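Local coordinates for adenylation domain (Streptomyces sp., PDB 5N9X), which belongs to the ANL clan of AMP-binding enzymes and here holds ATP and threonine in adjoining pockets, at residues A[84-89]-A[217-222]; A[92-97]-A[159-164]; A[309-314]-A[404-409]; A[314-319]-A[369-374]. All coordinates share one frame; numbering follows the deposited sequence.

All four contacts are buried, yet their chemistry changes with their place in the fold. Interactions 1 and 2 meet on one side of the chain's centre: helix 79-90 and strand 94-97 follow one another, and M85 and L89 of interaction 1 pack on Y95 and A162 of interaction 2. The first is wholly apolar, helix against helix; the second adds parallel backbone bonds. Interactions 3 and 4 share T314 and both touch ATP and threonine, so polar side chains and carbonyls dominate there. Y163 joins the two regions by packing on T317 and V318 of interaction 4, whereas interactions 1 and 3 stay about 10 Å apart at their nearest atoms.

Interaction 1: A[84-89]-A[217-222]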
# COMPACT_ATOMS: atom_id res chain seq x y z
N ALA A 84 0.18 -19.01 -9.30
CA ALA A 84 -0.74 -19.48 -8.29
C ALA A 84 -1.86 -18.47 -8.05
O ALA A 84 -3.03 -18.83 -7.89
CB ALA A 84 -0.00 -19.77 -6.98
N MET A 85 -1.52 -17.19 -8.03
CA MET A 85 -2.55 -16.24 -7.68
C MET A 85 -3.57 -16.13 -8.83
O MET A 85 -4.77 -16.01 -8.61
CB MET A 85 -1.93 -14.89 -7.29
CG MET A 85 -2.92 -13.76 -7.20
SD MET A 85 -2.91 -12.84 -8.75
CE MET A 85 -1.81 -11.51 -8.27
N LEU A 86 -3.09 -16.23 -10.07
CA LEU A 86 -4.00 -16.25 -11.21
C LEU A 86 -4.86 -17.50 -11.18
O LEU A 86 -6.06 -17.43 -11.40
CB LEU A 86 -3.24 -16.17 -12.52
CG LEU A 86 -2.50 -14.88 -12.76
CD1 LEU A 86 -1.49 -15.02 -13.89
CD2 LEU A 86 -3.49 -13.79 -13.07
N GLY A 87 -4.26 -18.63 -10.87
CA GLY A 87 -4.99 -19.88 -10.78
C GLY A 87 -6.10 -19.79 -9.74
O GLY A 87 -7.25 -20.19 -10.00
N ILE A 88 -5.77 -19.24 -8.58
CA ILE A 88 -6.76 -19.00 -7.53
C ILE A 88 -7.92 -18.13 -8.03
O ILE A 88 -9.09 -18.43 -7.77
CB ILE A 88 -6.10 -18.36 -6.27
CG1 ILE A 88 -5.18 -19.37 -5.58
CG2 ILE A 88 -7.14 -17.84 -5.31
CD1 ILE A 88 -4.32 -18.78 -4.47
N LEU A 89 -7.61 -17.06 -8.77
CA LEU A 89 -8.64 -16.17 -9.27
C LEU A 89 -9.48 -16.84 -10.37
O LEU A 89 -10.72 -16.76 -10.35
CB LEU A 89 -8.03 -14.88 -9.81
CG LEU A 89 -7.32 -13.94 -8.83
CD1 LEU A 89 -6.77 -12.70 -9.56
CD2 LEU A 89 -8.26 -13.56 -7.66
N GLU A 217 0.45 -2.81 -8.91
CA GLU A 217 1.66 -3.12 -9.64
C GLU A 217 1.43 -4.32 -10.57
O GLU A 217 1.70 -4.23 -11.76
CB GLU A 217 2.82 -3.40 -8.66
CG GLU A 217 3.36 -2.15 -7.96
CD GLU A 217 4.44 -2.46 -6.90
OE1 GLU A 217 4.44 -3.57 -6.33
OE2 GLU A 217 5.28 -1.58 -6.64
N ILE A 218 0.93 -5.42 -10.03
CA ILE A 218 0.69 -6.62 -10.83
C ILE A 218 -0.29 -6.39 -11.99
O ILE A 218 0.00 -6.73 -13.16
CB ILE A 218 0.13 -7.78 -9.94
CG1 ILE A 218 1.20 -8.31 -8.98
CG2 ILE A 218 -0.46 -8.89 -10.80
CD1 ILE A 218 0.62 -8.89 -7.64
N TRP A 219 -1.45 -5.81 -11.66
CA TRP A 219 -2.51 -5.66 -12.63
C TRP A 219 -2.29 -4.46 -13.55
O TRP A 219 -2.79 -4.45 -14.67
CB TRP A 219 -3.85 -5.60 -11.91
CG TRP A 219 -4.16 -6.98 -11.46
CD1 TRP A 219 -4.11 -7.46 -10.18
CD2 TRP A 219 -4.47 -8.09 -12.30
NE1 TRP A 219 -4.40 -8.79 -10.17
CE2 TRP A 219 -4.64 -9.21 -11.46
CE3 TRP A 219 -4.64 -8.25 -13.68
CZ2 TRP A 219 -4.96 -10.48 -11.96
CZ3 TRP A 219 -4.97 -9.50 -14.17
CH2 TRP A 219 -5.13 -10.60 -13.32
N GLY A 220 -1.53 -3.48 -13.08
CA GLY A 220 -1.04 -2.43 -13.97
C GLY A 220 -0.41 -3.08 -15.20
O GLY A 220 -0.75 -2.75 -16.33
N ALA A 221 0.48 -4.04 -14.94
CA ALA A 221 1.18 -4.77 -15.99
C ALA A 221 0.31 -5.78 -16.74
O ALA A 221 0.22 -5.74 -17.97
CB ALA A 221 2.37 -5.49 -15.39
N LEU A 222 -0.30 -6.69 -16.01
CA LEU A 222 -0.95 -7.84 -16.60
C LEU A 222 -2.27 -7.52 -17.33
O LEU A 222 -2.75 -8.32 -18.14
CB LEU A 222 -1.20 -8.89 -15.52
CG LEU A 222 -0.02 -9.71 -14.97
CD1 LEU A 222 -0.55 -10.91 -14.19
CD2 LEU A 222 0.99 -10.14 -16.05
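M85 and I218 meet tip to tip, the methyl CE of M85 lying 3.6 Å from CD1 of I218. Beside them the indole of W219 turns the CZ2-CH2 rim of its six-membered ring toward two leucines: CD2 of L86 approaches CH2 of W219 at 3.6 Å, and CD1 of L89 approaches CZ2 of W219 at 3.7 Å. Both leucines run past the indole in the opposite direction and come at it obliquely. The sulfur of M85 adds a Met-aromatic contact, SD lying 5.5 Å from the centroid of the five-membered ring of W219. On the same helix as the indole, I218 lays CG2 over one of its faces, toward the rim.

M85 reaches this far because CG stands anti to its backbone N (chi1 167°) and the chain then bends at its next two torsions. The short helical axes stay 13.5 Å apart and cross at -81°, so long side chains span the gap and no hydrogen bond passes between the segments. Around this apolar layer, helix 20-30 supplies F24 to both L86 and W219, helix 46-62 places L49 and A53 on L86, and strand 94-97 brings Y95 against M85 and L89.

Interaction 2: A[92-97]-A[159-164]; sequences GAAYVP and QDVAYI
Y95 pairs with Y163 in a single parallel bridge, and two backbone hydrogen bonds carry it. Y95 N donates to A162 O at 3.2 Å, and I164 N returns a bond to Y95 O at 3.2 Å, so the backbone of Y95 is gripped by the residues before and after Y163. The two strand segments run only 9° from parallel. Weaker CA-H...O contacts follow the same path, with A94 CA lying 3.4 Å from A162 O. Farther along, P97 CD rests 3.3 Å from the carbonyl oxygen I164 O. A162 and Y163 both stand opposite V179 of strand 175-180, a classic beta bulge in strand 161-167 on its pairing with that neighbour.

Among aromatic contacts, CB of Y163 sits over one face of the Y95 ring, 4.0 Å from its centroid and 23° off the normal, a CH-pi arrangement. CG of Y95 lies between the backbone N and the carbonyl carbon (chi1 74°), which brings its ring alongside CB of Y163, and the two side chains rise together from neighbouring strands.

The remaining side-chain contacts are aliphatic. A94 CB meets V161 CG1 at 3.8 Å, and V96 CG2 meets I164 CB at 4.0 Å as the two side chains pass at a slant.

Within the parallel sheet of strand 70-74, strand 94-97 is outermost; the single bridge at Y95 joins its far side to strand 161-167. The polar backbone atoms of Y95 are thus satisfied from strand 161-167, while alanine, valine, isoleucine and tyrosine carbons make the rest of this buried seam apolar.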
# COMPACT_ATOMS: atom_id res chain seq x y z
N GLY A 92 -12.27 -18.95 -9.41
CA GLY A 92 -13.38 -18.25 -8.80
C GLY A 92 -13.21 -17.92 -7.32
O GLY A 92 -14.15 -17.46 -6.67
N ALA A 93 -12.01 -18.15 -6.79
CA ALA A 93 -11.73 -18.02 -5.37
C ALA A 93 -11.00 -16.73 -5.08
O ALA A 93 -10.49 -16.07 -5.99
CB ALA A 93 -10.89 -19.20 -4.88
N ALA A 94 -10.93 -16.36 -3.81
CA ALA A 94 -10.14 -15.21 -3.41
C ALA A 94 -8.82 -15.70 -2.85
O ALA A 94 -8.77 -16.74 -2.18
CB ALA A 94 -10.87 -14.37 -2.38
N TYR A 95 -7.74 -14.97 -3.12
CA TYR A 95 -6.48 -15.29 -2.45
C TYR A 95 -6.25 -14.40 -1.23
O TYR A 95 -6.61 -13.23 -1.21
CB TYR A 95 -5.29 -15.22 -3.42
CG TYR A 95 -4.84 -13.84 -3.84
CD1 TYR A 95 -5.47 -13.17 -4.88
CD2 TYR A 95 -3.76 -13.23 -3.23
CE1 TYR A 95 -5.05 -11.93 -5.27
CE2 TYR A 95 -3.34 -12.01 -3.60
CZ TYR A 95 -3.99 -11.35 -4.63
OH TYR A 95 -3.56 -10.11 -5.02
N VAL A 96 -5.69 -15.02 -0.20
CA VAL A 96 -5.42 -14.39 1.08
C VAL A 96 -3.93 -14.45 1.31
O VAL A 96 -3.41 -15.44 1.84
CB VAL A 96 -6.19 -15.08 2.21
CG1 VAL A 96 -5.92 -14.39 3.56
CG2 VAL A 96 -7.67 -15.09 1.90
N PRO A 97 -3.21 -13.39 0.91
CA PRO A 97 -1.75 -13.47 0.90
C PRO A 97 -1.15 -13.42 2.29
O PRO A 97 -1.64 -12.69 3.13
CB PRO A 97 -1.32 -12.24 0.09
CG PRO A 97 -2.44 -11.27 0.26
CD PRO A 97 -3.71 -12.08 0.45
N GLN A 159 -18.89 -9.26 -8.62
CA GLN A 159 -19.20 -9.21 -7.20
C GLN A 159 -18.54 -10.31 -6.39
O GLN A 159 -18.73 -10.35 -5.19
CB GLN A 159 -20.71 -9.21 -6.99
CG GLN A 159 -21.42 -8.14 -7.82
CD GLN A 159 -21.33 -6.74 -7.19
OE1 GLN A 159 -20.36 -6.41 -6.49
NE2 GLN A 159 -22.35 -5.92 -7.43
N ASP A 160 -17.74 -11.16 -7.01
CA ASP A 160 -16.90 -12.08 -6.25
C ASP A 160 -15.60 -11.44 -5.73
O ASP A 160 -15.00 -10.58 -6.37
CB ASP A 160 -16.59 -13.34 -7.07
CG ASP A 160 -17.83 -14.24 -7.23
OD1 ASP A 160 -18.25 -14.80 -6.19
OD2 ASP A 160 -18.38 -14.36 -8.36
N VAL A 161 -15.20 -11.85 -4.53
CA VAL A 161 -14.01 -11.33 -3.87
C VAL A 161 -12.76 -11.82 -4.59
O VAL A 161 -12.59 -13.01 -4.84
CB VAL A 161 -13.96 -11.75 -2.38
CG1 VAL A 161 -12.75 -11.19 -1.68
CG2 VAL A 161 -15.22 -11.28 -1.66
N ALA A 162 -11.88 -10.88 -4.91
CA ALA A 162 -10.64 -11.21 -5.58
C ALA A 162 -9.55 -11.45 -4.54
O ALA A 162 -8.73 -12.36 -4.65
CB ALA A 162 -10.23 -10.09 -6.55
N TYR A 163 -9.52 -10.62 -3.51
CA TYR A 163 -8.51 -10.76 -2.49
C TYR A 163 -8.94 -10.24 -1.14
O TYR A 163 -9.88 -9.47 -1.01
CB TYR A 163 -7.21 -10.08 -2.91
CG TYR A 163 -7.24 -8.58 -3.09
CD1 TYR A 163 -7.06 -7.71 -2.02
CD2 TYR A 163 -7.39 -8.03 -4.35
CE1 TYR A 163 -7.05 -6.34 -2.20
CE2 TYR A 163 -7.39 -6.68 -4.55
CZ TYR A 163 -7.22 -5.83 -3.48
OH TYR A 163 -7.22 -4.47 -3.71
N ILE A 164 -8.23 -10.74 -0.13
CA ILE A 164 -8.44 -10.33 1.22
C ILE A 164 -7.09 -10.03 1.83
O ILE A 164 -6.27 -10.91 2.09
CB ILE A 164 -9.20 -11.38 2.02
CG1 ILE A 164 -10.62 -11.40 1.52
CG2 ILE A 164 -9.15 -11.06 3.50
CD1 ILE A 164 -11.26 -12.69 1.62

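Interaction 3: A[309-314]-A[404-409]; sequences NMYGIT and SGDLVS. With ATP (adenosine-5'-triphosphate), chain D; THR (threonine), chain C.
The backbones stay well apart, with I313 and S404 closest at 7.6 Å between CA atoms, so side chains bridge the gap. Y311 stretches across with CG anti to its backbone N (chi1 166°), and its OH donates to D406 OD2 at 2.5 Å. That oxygen lies at the edge of the phenol ring, in its plane, while the carboxylate plane stands 86° to the ring. The hydroxyl meets OD2 on its anti side, 31° out of the carboxylate plane.

D406 also grips the ribose: O2' of ATP donates to its OD1 at 2.6 Å, and O3' of ATP to its OD2 at 3.0 Å. This belongs to the nucleotide pocket of the AMP-binding fold, where an aspartate commonly takes both ribose hydroxyls. Y311 thus does two jobs: its hydroxyl positions the carboxylate that holds the ribose, and its CD1 touches the adenine at C5, which lies oblique to the ring. The amino group N6 of ATP donates to M310 O at 2.9 Å and weakly to N309 OD1.

I313 packs CD1 on CB of S404 at 3.9 Å. S404 OG accepts from D406 N at 2.9 Å, an ST turn that ties the start of this segment to the aspartate. Y418 supplies a further hydrogen bond to D406 OD1.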
# COMPACT_ATOMS: atom_id res chain seq x y z
N ASN A 309 1.26 11.80 -6.87
CA ASN A 309 0.97 11.41 -5.51
C ASN A 309 -0.41 10.82 -5.55
O ASN A 309 -1.29 11.39 -6.17
CB ASN A 309 1.06 12.58 -4.53
CG ASN A 309 0.81 12.13 -3.11
OD1 ASN A 309 0.85 10.93 -2.84
ND2 ASN A 309 0.57 13.07 -2.20
N MET A 310 -0.60 9.66 -4.94
CA MET A 310 -1.95 9.09 -4.86
C MET A 310 -2.33 8.80 -3.42
O MET A 310 -1.66 8.00 -2.76
CB MET A 310 -2.09 7.83 -5.72
CG MET A 310 -1.90 8.07 -7.21
SD MET A 310 -2.22 6.66 -8.32
CE MET A 310 -3.98 6.91 -8.65
N TYR A 311 -3.37 9.46 -2.92
CA TYR A 311 -3.92 9.10 -1.62
C TYR A 311 -4.73 7.85 -1.84
O TYR A 311 -5.43 7.73 -2.86
CB TYR A 311 -4.79 10.22 -1.01
CG TYR A 311 -5.64 9.76 0.17
CD1 TYR A 311 -5.14 9.78 1.46
CD2 TYR A 311 -6.95 9.33 -0.00
CE1 TYR A 311 -5.90 9.37 2.53
CE2 TYR A 311 -7.72 8.92 1.06
CZ TYR A 311 -7.19 8.94 2.32
OH TYR A 311 -7.94 8.53 3.38
N GLY A 312 -4.63 6.92 -0.90
CA GLY A 312 -5.35 5.66 -1.01
C GLY A 312 -5.47 4.97 0.33
O GLY A 312 -4.71 5.25 1.26
N ILE A 313 -6.45 4.08 0.42
CA ILE A 313 -6.68 3.21 1.57
C ILE A 313 -7.12 1.87 1.06
O ILE A 313 -7.72 1.79 -0.02
CB ILE A 313 -7.78 3.76 2.50
CG1 ILE A 313 -8.75 4.60 1.69
CG2 ILE A 313 -7.21 4.53 3.65
CD1 ILE A 313 -9.77 5.29 2.51
N THR A 314 -6.85 0.81 1.83
CA THR A 314 -7.16 -0.54 1.38
C THR A 314 -8.67 -0.72 1.23
O THR A 314 -9.14 -1.47 0.35
CB THR A 314 -6.57 -1.60 2.35
OG1 THR A 314 -5.14 -1.52 2.36
CG2 THR A 314 -7.00 -3.01 1.94
N SER A 404 -12.67 7.56 6.12
CA SER A 404 -11.25 7.27 6.01
C SER A 404 -10.52 7.44 7.34
O SER A 404 -9.47 6.83 7.58
CB SER A 404 -10.60 8.16 4.94
OG SER A 404 -10.39 9.47 5.43
N GLY A 405 -11.06 8.31 8.19
CA GLY A 405 -10.38 8.69 9.41
C GLY A 405 -9.19 9.59 9.12
O GLY A 405 -8.27 9.71 9.93
N ASP A 406 -9.20 10.20 7.93
CA ASP A 406 -8.13 11.09 7.50
C ASP A 406 -8.64 12.52 7.42
O ASP A 406 -9.76 12.75 6.96
CB ASP A 406 -7.57 10.65 6.15
CG ASP A 406 -6.57 9.52 6.26
OD1 ASP A 406 -5.55 9.69 6.96
OD2 ASP A 406 -6.81 8.45 5.66
N LEU A 407 -7.83 13.47 7.86
CA LEU A 407 -8.18 14.89 7.77
C LEU A 407 -7.61 15.55 6.51
O LEU A 407 -6.40 15.47 6.25
CB LEU A 407 -7.67 15.64 9.02
CG LEU A 407 -8.11 15.04 10.36
CD1 LEU A 407 -7.56 15.81 11.54
CD2 LEU A 407 -9.62 14.97 10.44
N VAL A 408 -8.49 16.17 5.73
CA VAL A 408 -8.12 16.93 4.53
C VAL A 408 -8.85 18.28 4.45
O VAL A 408 -9.82 18.52 5.19
CB VAL A 408 -8.44 16.14 3.23
CG1 VAL A 408 -7.85 14.76 3.27
CG2 VAL A 408 -9.93 16.06 3.00
N SER A 409 -8.39 19.15 3.54
CA SER A 409 -9.10 20.39 3.20
C SER A 409 -9.24 20.54 1.70
O SER A 409 -8.39 20.08 0.94
CB SER A 409 -8.39 21.63 3.76
OG SER A 409 -6.99 21.49 3.72
PG ATP D . -5.83 0.64 8.41
O1G ATP D . -6.50 1.95 8.78
O2G ATP D . -5.84 -0.39 9.50
O3G ATP D . -6.31 0.02 7.11
PB ATP D . -3.46 1.68 7.03
O1B ATP D . -3.90 3.14 7.20
O2B ATP D . -2.02 1.34 6.85
O3B ATP D . -4.20 0.94 8.29
PA ATP D . -3.91 1.12 4.35
O1A ATP D . -5.21 1.09 3.59
O2A ATP D . -2.77 0.22 3.89
O3A ATP D . -4.25 0.88 5.89
O5' ATP D . -3.32 2.64 4.54
C5' ATP D . -3.98 3.83 4.12
C4' ATP D . -3.57 5.00 5.02
O4' ATP D . -2.35 5.58 4.60
C3' ATP D . -4.60 6.12 5.11
O3' ATP D . -5.23 6.01 6.38
C2' ATP D . -3.81 7.41 5.04
O2' ATP D . -3.71 7.94 6.36
C1' ATP D . -2.42 7.01 4.59
N9 ATP D . -2.13 7.49 3.20
C8 ATP D . -2.23 6.75 2.08
N7 ATP D . -1.90 7.44 0.96
C5 ATP D . -1.56 8.68 1.37
C6 ATP D . -1.11 9.91 0.69
N6 ATP D . -0.96 9.93 -0.65
N1 ATP D . -0.87 11.00 1.45
C2 ATP D . -1.06 10.96 2.78
N3 ATP D . -1.45 9.88 3.48
C4 ATP D . -1.72 8.71 2.84
N THR C . -3.37 1.36 -0.45
CA THR C . -2.00 1.63 0.02
C THR C . -2.11 1.94 1.49
O THR C . -1.17 2.06 2.29
CB THR C . -1.34 2.84 -0.69
OG1 THR C . -2.24 3.96 -0.70
CG2 THR C . -0.95 2.46 -2.12
OXT THR C . -3.28 2.09 1.83

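Interaction 4: A[314-319]-A[369-374]; sequences TETTVH and PQVSEG. With ATP (adenosine-5'-triphosphate), chain D; THR (threonine), chain C.
The loop between strands 306-310 and 321-324, which lines the ATP and threonine pockets, is backed here by the loop that follows strand 362-367. Q370 does much of the holding. With CG anti to its carbonyl carbon (chi1 -76°) and the chain extended beyond it, its NE2 donates to H319 O at 2.9 Å and to T316 O at 3.2 Å. Both carbonyls aim almost straight at the amide, C=O...N angles being 172° for H319 and 161° for T316. In return, T317 OG1 donates to Q370 O at 2.6 Å, in the carbonyl plane and on a lone pair.

Farther along, S372 N donates to E315 O at 2.9 Å, and S372 OG adds a weak bond to the same oxygen. T316 and V371 run alongside one another, CG2 to CG2 at 4.0 Å.

The pocket side carries the ligands: V318 O accepts from N of the bound threonine at 3.1 Å and also from its OG1. E315 OE2, hydrogen-bonded to Y375, lies 3.4 Å from O3G of ATP, with a magnesium ion about 5 Å from this side chain. Three carbonyls, those of E315, T316 and H319, are thus satisfied by Q370 and S372, which pins the backbone of this turn on either side of the carbonyl offered to threonine.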
# COMPACT_ATOMS: atom_id res chain seq x y z
N THR A 314 -6.85 0.81 1.83
CA THR A 314 -7.16 -0.54 1.38
C THR A 314 -8.67 -0.72 1.23
O THR A 314 -9.14 -1.47 0.35
CB THR A 314 -6.57 -1.60 2.35
OG1 THR A 314 -5.14 -1.52 2.36
CG2 THR A 314 -7.00 -3.01 1.94
N GLU A 315 -9.43 0.01 2.04
CA GLU A 315 -10.88 -0.09 2.03
C GLU A 315 -11.54 0.46 0.77
O GLU A 315 -12.71 0.20 0.52
CB GLU A 315 -11.46 0.60 3.29
CG GLU A 315 -11.19 -0.13 4.62
CD GLU A 315 -9.84 0.19 5.26
OE1 GLU A 315 -8.94 0.79 4.61
OE2 GLU A 315 -9.67 -0.17 6.43
N THR A 316 -10.81 1.21 -0.03
CA THR A 316 -11.38 1.74 -1.27
C THR A 316 -10.52 1.38 -2.48
O THR A 316 -10.51 2.09 -3.49
CB THR A 316 -11.60 3.29 -1.18
OG1 THR A 316 -10.35 3.97 -1.09
CG2 THR A 316 -12.45 3.65 0.02
N THR A 317 -9.80 0.28 -2.32
CA THR A 317 -9.03 -0.40 -3.37
C THR A 317 -7.80 0.38 -3.87
O THR A 317 -7.82 0.93 -4.96
CB THR A 317 -9.94 -0.79 -4.58
OG1 THR A 317 -11.21 -1.25 -4.11
CG2 THR A 317 -9.28 -1.89 -5.45
N VAL A 318 -6.73 0.33 -3.09
CA VAL A 318 -5.41 0.86 -3.44
C VAL A 318 -5.28 2.39 -3.54
O VAL A 318 -4.53 2.98 -2.76
CB VAL A 318 -4.88 0.25 -4.76
CG1 VAL A 318 -3.37 0.40 -4.81
CG2 VAL A 318 -5.26 -1.25 -4.87
N HIS A 319 -5.98 3.03 -4.48
CA HIS A 319 -5.91 4.49 -4.67
C HIS A 319 -7.28 5.17 -4.68
O HIS A 319 -8.25 4.60 -5.18
CB HIS A 319 -5.19 4.86 -5.99
CG HIS A 319 -3.92 4.11 -6.23
ND1 HIS A 319 -2.82 4.24 -5.40
CD2 HIS A 319 -3.56 3.23 -7.20
CE1 HIS A 319 -1.84 3.47 -5.85
NE2 HIS A 319 -2.26 2.85 -6.94
N PRO A 369 -17.81 2.80 -6.75
CA PRO A 369 -17.61 1.38 -7.08
C PRO A 369 -16.28 0.77 -6.61
O PRO A 369 -16.15 -0.46 -6.66
CB PRO A 369 -17.71 1.37 -8.61
CG PRO A 369 -17.22 2.74 -9.01
CD PRO A 369 -17.73 3.67 -7.94
N GLN A 370 -15.32 1.58 -6.16
CA GLN A 370 -14.08 1.03 -5.60
C GLN A 370 -14.17 0.77 -4.09
O GLN A 370 -13.29 0.13 -3.51
CB GLN A 370 -12.89 1.97 -5.85
CG GLN A 370 -12.33 1.96 -7.25
CD GLN A 370 -11.26 3.04 -7.44
OE1 GLN A 370 -11.35 3.88 -8.35
NE2 GLN A 370 -10.24 3.02 -6.56
N VAL A 371 -15.20 1.30 -3.45
CA VAL A 371 -15.34 1.08 -2.02
C VAL A 371 -15.72 -0.39 -1.69
O VAL A 371 -16.75 -0.91 -2.16
CB VAL A 371 -16.39 2.04 -1.39
CG1 VAL A 371 -16.47 1.81 0.11
CG2 VAL A 371 -16.03 3.52 -1.70
N SER A 372 -14.88 -1.04 -0.89
CA SER A 372 -15.15 -2.40 -0.38
C SER A 372 -16.48 -2.60 0.34
O SER A 372 -17.12 -1.65 0.75
CB SER A 372 -14.02 -2.82 0.57
OG SER A 372 -14.22 -2.28 1.86
N GLU A 373 -16.87 -3.85 0.52
CA GLU A 373 -18.14 -4.15 1.16
C GLU A 373 -18.04 -4.27 2.67
O GLU A 373 -18.90 -4.88 3.29
CB GLU A 373 -18.73 -5.45 0.59
CG GLU A 373 -19.05 -5.41 -0.89
CD GLU A 373 -20.17 -4.44 -1.28
OE1 GLU A 373 -20.60 -3.62 -0.43
OE2 GLU A 373 -20.59 -4.48 -2.46
N GLY A 374 -16.99 -3.71 3.26
CA GLY A 374 -16.82 -3.75 4.70
C GLY A 374 -15.80 -4.78 5.15
O GLY A 374 -15.35 -5.61 4.36
PG ATP D . -5.83 0.64 8.41
O1G ATP D . -6.50 1.95 8.78
O2G ATP D . -5.84 -0.39 9.50
O3G ATP D . -6.31 0.02 7.11
PB ATP D . -3.46 1.68 7.03
O1B ATP D . -3.90 3.14 7.20
O2B ATP D . -2.02 1.34 6.85
O3B ATP D . -4.20 0.94 8.29
PA ATP D . -3.91 1.12 4.35
O1A ATP D . -5.21 1.09 3.59
O2A ATP D . -2.77 0.22 3.89
O3A ATP D . -4.25 0.88 5.89
O5' ATP D . -3.32 2.64 4.54
C5' ATP D . -3.98 3.83 4.12
C4' ATP D . -3.57 5.00 5.02
O4' ATP D . -2.35 5.58 4.60
C3' ATP D . -4.60 6.12 5.11
O3' ATP D . -5.23 6.01 6.38
C2' ATP D . -3.81 7.41 5.04
O2' ATP D . -3.71 7.94 6.36
C1' ATP D . -2.42 7.01 4.59
N9 ATP D . -2.13 7.49 3.20
C8 ATP D . -2.23 6.75 2.08
N7 ATP D . -1.90 7.44 0.96
C5 ATP D . -1.56 8.68 1.37
C6 ATP D . -1.11 9.91 0.69
N6 ATP D . -0.96 9.93 -0.65
N1 ATP D . -0.87 11.00 1.45
C2 ATP D . -1.06 10.96 2.78
N3 ATP D . -1.45 9.88 3.48
C4 ATP D . -1.72 8.71 2.84
N THR C . -3.37 1.36 -0.45
CA THR C . -2.00 1.63 0.02
C THR C . -2.11 1.94 1.49
O THR C . -1.17 2.06 2.29
CB THR C . -1.34 2.84 -0.69
OG1 THR C . -2.24 3.96 -0.70
CG2 THR C . -0.95 2.46 -2.12
OXT THR C . -3.28 2.09 1.83